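Local coordinates for protein mandelate racemase/muconate lactonizing enzyme (Roseovarius nubinhibens, PDB 2QDD) that is of unknown specific function but binds magnesium and, as a mandelate racemase/muconate lactonizing enzyme of the enolase superfamily, probably acts on a carboxylate substrate, at residues 33-38 against 49-54; 298-303 against 331-336. One frame throughout, in Å; residues are numbered along the deposited sequence.

Interaction 1 (33-38 against 49-54); sequences LDSTYL and WGEGCP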
loop_
_atom_site.group_PDB
_atom_site.type_symbol
_atom_site.label_atom_id
_atom_site.label_comp_id
_atom_site.label_asym_id
_atom_site.label_seq_id
_atom_site.Cartn_x
_atom_site.Cartn_y
_atom_site.Cartn_z
ATOM N N LEU A 33 30.738 26.597 23.140
ATOM C CA LEU A 33 30.195 25.258 23.299
ATOM C C LEU A 33 30.487 24.706 24.687
ATOM O O LEU A 33 31.565 24.925 25.238
ATOM C CB LEU A 33 30.748 24.318 22.224
ATOM C CG LEU A 33 30.371 24.561 20.758
ATOM C CD1 LEU A 33 30.943 23.464 19.886
ATOM C CD2 LEU A 33 28.867 24.662 20.549
ATOM N N ASP A 34 29.510 23.997 25.240
ATOM C CA ASP A 34 29.640 23.333 26.531
ATOM C C ASP A 34 30.009 21.879 26.248
ATOM O O ASP A 34 29.141 21.044 25.963
ATOM C CB ASP A 34 28.307 23.446 27.295
ATOM C CG ASP A 34 28.317 22.757 28.658
ATOM O OD1 ASP A 34 27.523 23.185 29.525
ATOM O OD2 ASP A 34 29.069 21.784 28.880
ATOM N N SER A 35 31.304 21.591 26.325
ATOM C CA SER A 35 31.810 20.246 26.103
ATOM C C SER A 35 32.012 19.503 27.412
ATOM O O SER A 35 32.426 20.082 28.411
ATOM C CB SER A 35 33.125 20.289 25.330
ATOM O OG SER A 35 33.550 18.986 24.990
ATOM N N THR A 36 31.716 18.211 27.387
ATOM C CA THR A 36 32.015 17.320 28.489
ATOM C C THR A 36 33.075 16.328 28.024
ATOM O O THR A 36 32.881 15.637 27.022
ATOM C CB THR A 36 30.744 16.570 28.938
ATOM O OG1 THR A 36 29.746 17.518 29.329
ATOM C CG2 THR A 36 31.032 15.653 30.108
ATOM N N TYR A 37 34.197 16.285 28.742
ATOM C CA TYR A 37 35.141 15.163 28.672
ATOM C C TYR A 37 34.858 14.169 29.790
ATOM O O TYR A 37 34.611 14.555 30.931
ATOM C CB TYR A 37 36.585 15.649 28.801
ATOM C CG TYR A 37 37.256 16.091 27.514
ATOM C CD1 TYR A 37 38.634 15.947 27.350
ATOM C CD2 TYR A 37 36.525 16.666 26.468
ATOM C CE1 TYR A 37 39.267 16.359 26.183
ATOM C CE2 TYR A 37 37.149 17.076 25.295
ATOM C CZ TYR A 37 38.521 16.920 25.159
ATOM O OH TYR A 37 39.146 17.325 24.002
ATOM N N LEU A 38 34.906 12.888 29.453
ATOM C CA LEU A 38 34.751 11.833 30.433
ATOM C C LEU A 38 35.978 10.928 30.423
ATOM O O LEU A 38 36.439 10.513 29.360
ATOM C CB LEU A 38 33.476 11.037 30.156
ATOM C CG LEU A 38 33.229 9.760 30.963
ATOM C CD1 LEU A 38 32.815 10.039 32.408
ATOM C CD2 LEU A 38 32.191 8.934 30.265
ATOM N N TRP A 49 39.059 7.774 27.148
ATOM C CA TRP A 49 38.421 9.087 27.116
ATOM C C TRP A 49 37.283 9.178 26.103
ATOM O O TRP A 49 37.381 8.644 24.995
ATOM C CB TRP A 49 39.450 10.179 26.846
ATOM C CG TRP A 49 40.415 10.380 27.978
ATOM C CD1 TRP A 49 41.532 9.636 28.247
ATOM C CD2 TRP A 49 40.355 11.394 28.990
ATOM N NE1 TRP A 49 42.169 10.125 29.361
ATOM C CE2 TRP A 49 41.471 11.206 29.835
ATOM C CE3 TRP A 49 39.473 12.450 29.258
ATOM C CZ2 TRP A 49 41.729 12.034 30.933
ATOM C CZ3 TRP A 49 39.728 13.271 30.354
ATOM C CH2 TRP A 49 40.848 13.057 31.175
ATOM N N GLY A 50 36.203 9.848 26.505
ATOM C CA GLY A 50 35.123 10.226 25.593
ATOM C C GLY A 50 34.752 11.698 25.684
ATOM O O GLY A 50 34.989 12.339 26.710
ATOM N N GLU A 51 34.174 12.227 24.604
ATOM C CA GLU A 51 33.656 13.592 24.564
ATOM C C GLU A 51 32.191 13.641 24.131
ATOM O O GLU A 51 31.811 13.041 23.126
ATOM C CB GLU A 51 34.490 14.462 23.619
ATOM C CG GLU A 51 34.032 15.927 23.574
ATOM C CD GLU A 51 34.843 16.783 22.626
ATOM O OE1 GLU A 51 35.726 16.237 21.930
ATOM O OE2 GLU A 51 34.589 18.006 22.576
ATOM N N GLY A 52 31.375 14.369 24.885
ATOM C CA GLY A 52 30.061 14.781 24.406
ATOM C C GLY A 52 29.953 16.291 24.337
ATOM O O GLY A 52 29.999 16.976 25.364
ATOM N N CYS A 53 29.815 16.814 23.128
ATOM C CA CYS A 53 29.642 18.246 22.947
ATOM C C CYS A 53 28.498 18.600 21.983
ATOM O O CYS A 53 28.706 18.670 20.770
ATOM C CB CYS A 53 30.957 18.893 22.521
ATOM S SG CYS A 53 30.858 20.673 22.375
ATOM N N PRO A 54 27.283 18.813 22.528
ATOM C CA PRO A 54 26.123 19.283 21.762
ATOM C C PRO A 54 26.345 20.648 21.125
ATOM O O PRO A 54 27.041 21.489 21.696
ATOM C CB PRO A 54 25.019 19.370 22.825
ATOM C CG PRO A 54 25.445 18.416 23.895
ATOM C CD PRO A 54 26.932 18.575 23.943
HETATM O O HOH W 1 28.597 18.621 27.151
HETATM O O HOH W 2 27.249 22.501 24.228
#
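This is a beta hairpin of the N-terminal capping domain of an enolase-superfamily fold. The strands run antiparallel, and the axes of 33-38 and 49-52 come within 4.7 Å. T36/G52 and L38/G50 are hydrogen-bonded pairs, and Y37/E51 between them is a non-hydrogen-bonded pair. The bond from L38 N to G50 O is nearly straight, at 2.8 Å and 168°, and lies in the carbonyl plane. T36 N instead reaches G52 O from above its carbonyl plane. T36 and L38 share one face of the hairpin; Y37 and E51 share the other.

E51 carries the contact on that second face. Its CB lies near T36 O and the Y37 ring. CG is anti to the backbone N (chi1 -178°), and the chain stays extended, so it runs past the ring. CG touches both S35 OG and Y37 CE2. E51 CD comes within 3.5 Å of Y37 CE2. The carboxylate plane is turned 58° from the ring plane, with E51 OE2 at the ring edge, in the ring plane. E51 OE2 accepts from S35 OG at 2.8 Å, met from above the carboxylate plane. OE1 bonds to T299 OG1 and to A302 N at the start of helix 300-311. Y37 OH also bonds to T299 OG1. The helix N-terminus would be expected to stabilise the buried negative charge.

W49 crosses Y37 at about a right angle, W49 CE3 meeting Y37 CD1. At the far end L33 CB packs on C53 SG at 3.6 Å. Two waters add links at and beyond the last bridge. One accepts from T36 OG1 and donates to D34 O and to G52 O, which also accepts from T36 N. A second accepts from D34 N and donates to P54 O at 2.7 Å.

Interaction 2 (298-303 against 331-336); sequences GTALAD and DPIPGQ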
loop_
_atom_site.group_PDB
_atom_site.type_symbol
_atom_site.label_atom_id
_atom_site.label_comp_id
_atom_site.label_asym_id
_atom_site.label_seq_id
_atom_site.Cartn_x
_atom_site.Cartn_y
_atom_site.Cartn_z
ATOM N N GLY A 298 32.449 20.111 18.821
ATOM C CA GLY A 298 33.441 19.977 19.879
ATOM C C GLY A 298 34.844 19.744 19.371
ATOM O O GLY A 298 35.171 20.086 18.232
ATOM N N THR A 299 35.673 19.150 20.224
ATOM C CA THR A 299 37.111 19.148 20.016
ATOM C C THR A 299 37.522 18.010 19.093
ATOM O O THR A 299 36.687 17.193 18.685
ATOM C CB THR A 299 37.898 19.028 21.344
ATOM O OG1 THR A 299 37.832 17.680 21.825
ATOM C CG2 THR A 299 37.360 19.976 22.403
ATOM N N ALA A 300 38.821 17.954 18.800
ATOM C CA ALA A 300 39.417 16.885 18.004
ATOM C C ALA A 300 39.282 15.493 18.627
ATOM O O ALA A 300 39.565 14.499 17.969
ATOM C CB ALA A 300 40.883 17.205 17.694
ATOM N N LEU A 301 38.841 15.426 19.884
ATOM C CA LEU A 301 38.577 14.151 20.545
ATOM C C LEU A 301 37.338 13.436 19.966
ATOM O O LEU A 301 37.440 12.297 19.502
ATOM C CB LEU A 301 38.483 14.326 22.072
ATOM C CG LEU A 301 38.338 13.077 22.956
ATOM C CD1 LEU A 301 39.383 12.049 22.662
ATOM C CD2 LEU A 301 38.351 13.384 24.427
ATOM N N ALA A 302 36.191 14.115 19.981
ATOM C CA ALA A 302 34.988 13.669 19.259
ATOM C C ALA A 302 35.188 13.513 17.744
ATOM O O ALA A 302 34.711 12.542 17.155
ATOM C CB ALA A 302 33.813 14.608 19.547
ATOM N N ASP A 303 35.895 14.464 17.130
ATOM C CA ASP A 303 36.197 14.441 15.694
ATOM C C ASP A 303 36.982 13.211 15.252
ATOM O O ASP A 303 36.743 12.688 14.166
ATOM C CB ASP A 303 36.959 15.697 15.288
ATOM C CG ASP A 303 36.089 16.931 15.287
ATOM O OD1 ASP A 303 34.861 16.802 15.078
ATOM O OD2 ASP A 303 36.634 18.038 15.494
ATOM N N ASP A 331 42.075 25.236 21.688
ATOM C CA ASP A 331 42.425 23.821 21.542
ATOM C C ASP A 331 42.981 23.288 22.868
ATOM O O ASP A 331 44.059 23.706 23.301
ATOM C CB ASP A 331 43.452 23.638 20.412
ATOM C CG ASP A 331 43.620 22.179 19.969
ATOM O OD1 ASP A 331 43.113 21.245 20.630
ATOM O OD2 ASP A 331 44.290 21.968 18.937
ATOM N N PRO A 332 42.237 22.376 23.520
ATOM C CA PRO A 332 42.661 21.686 24.742
ATOM C C PRO A 332 43.519 20.431 24.527
ATOM O O PRO A 332 44.062 19.886 25.495
ATOM C CB PRO A 332 41.332 21.299 25.384
ATOM C CG PRO A 332 40.443 21.047 24.222
ATOM C CD PRO A 332 40.870 21.984 23.124
ATOM N N ILE A 333 43.625 19.970 23.282
ATOM C CA ILE A 333 44.479 18.827 22.942
ATOM C C ILE A 333 45.371 19.111 21.719
ATOM O O ILE A 333 45.184 18.502 20.659
ATOM C CB ILE A 333 43.655 17.520 22.747
ATOM C CG1 ILE A 333 42.338 17.800 22.008
ATOM C CG2 ILE A 333 43.369 16.856 24.092
ATOM C CD1 ILE A 333 41.740 16.583 21.355
ATOM N N PRO A 334 46.349 20.038 21.862
ATOM C CA PRO A 334 47.105 20.534 20.704
ATOM C C PRO A 334 47.987 19.449 20.093
ATOM O O PRO A 334 48.573 18.646 20.826
ATOM C CB PRO A 334 47.980 21.647 21.300
ATOM C CG PRO A 334 47.374 21.960 22.628
ATOM C CD PRO A 334 46.822 20.668 23.109
ATOM N N GLY A 335 48.037 19.410 18.763
ATOM C CA GLY A 335 48.813 18.407 18.031
ATOM C C GLY A 335 48.345 16.968 18.184
ATOM O O GLY A 335 49.096 16.029 17.898
ATOM N N GLN A 336 47.104 16.795 18.634
ATOM C CA GLN A 336 46.552 15.474 18.927
ATOM C C GLN A 336 45.286 15.220 18.126
ATOM O O GLN A 336 44.536 16.149 17.828
ATOM C CB GLN A 336 46.250 15.335 20.417
ATOM C CG GLN A 336 47.426 14.868 21.244
ATOM C CD GLN A 336 46.987 14.133 22.489
ATOM O OE1 GLN A 336 46.873 12.907 22.487
ATOM N NE2 GLN A 336 46.728 14.878 23.562
HETATM O O HOH W 3 40.469 20.390 19.537
#
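An N-capped helix start meets an Asx turn and a type II beta turn here, within the TIM-barrel-like C-terminal part of the chain. Helix 300-311 begins just after T299. The loop 331-336 lies against this first turn.

The direct contact is apolar. I333 CG1 sits in the crowded position between the backbone N and the carbonyl carbon (chi1 40°). I333 CD1 then extends to the helix start, where it meets A300 CB at 3.8 Å, L301 CB at 4.0 Å and the backbone L301 N at 3.5 Å. T299 CG2 packs obliquely on P332 CG at 3.7 Å. The I333 and P332 side chains also touch Y37 of strand 29-42.

The polar bonds set the two backbones. T299 OG1 accepts from L301 N and caps the helix; E51 is a further partner of this hydroxyl. D331 OD1 accepts from I333 N to close the Asx turn, while its OD2 forms a salt bridge with R339. The type II turn runs from I333 to Q336, with G335 at positive phi (65°).

One water joins the two segments. It accepts from A300 N and donates to D331 OD1, at 3.0 Å in each case.

How the interactions relate
Interaction 1 comes first along the chain, in the N-terminal domain; interaction 2 follows in the barrel domain. Their centres are 11 Å apart, and they touch. T299 OG1 is the meeting point: Y37 OH and E51 OE1 each lie 2.6 Å from it, in probable hydrogen bonds. E51 OE1 also packs on L301 CB. The antiparallel sheet that holds 33-38 and 49-52 is therefore fastened to the N-terminus of helix 300-311. Each contact lies within its own domain; they meet where capping domain and barrel pack. The magnesium ligands D196, E220, D243 and E244 belong to the barrel domain; no ion is bound in this chain. E244 is about 12 Å from P54, side chain to side chain.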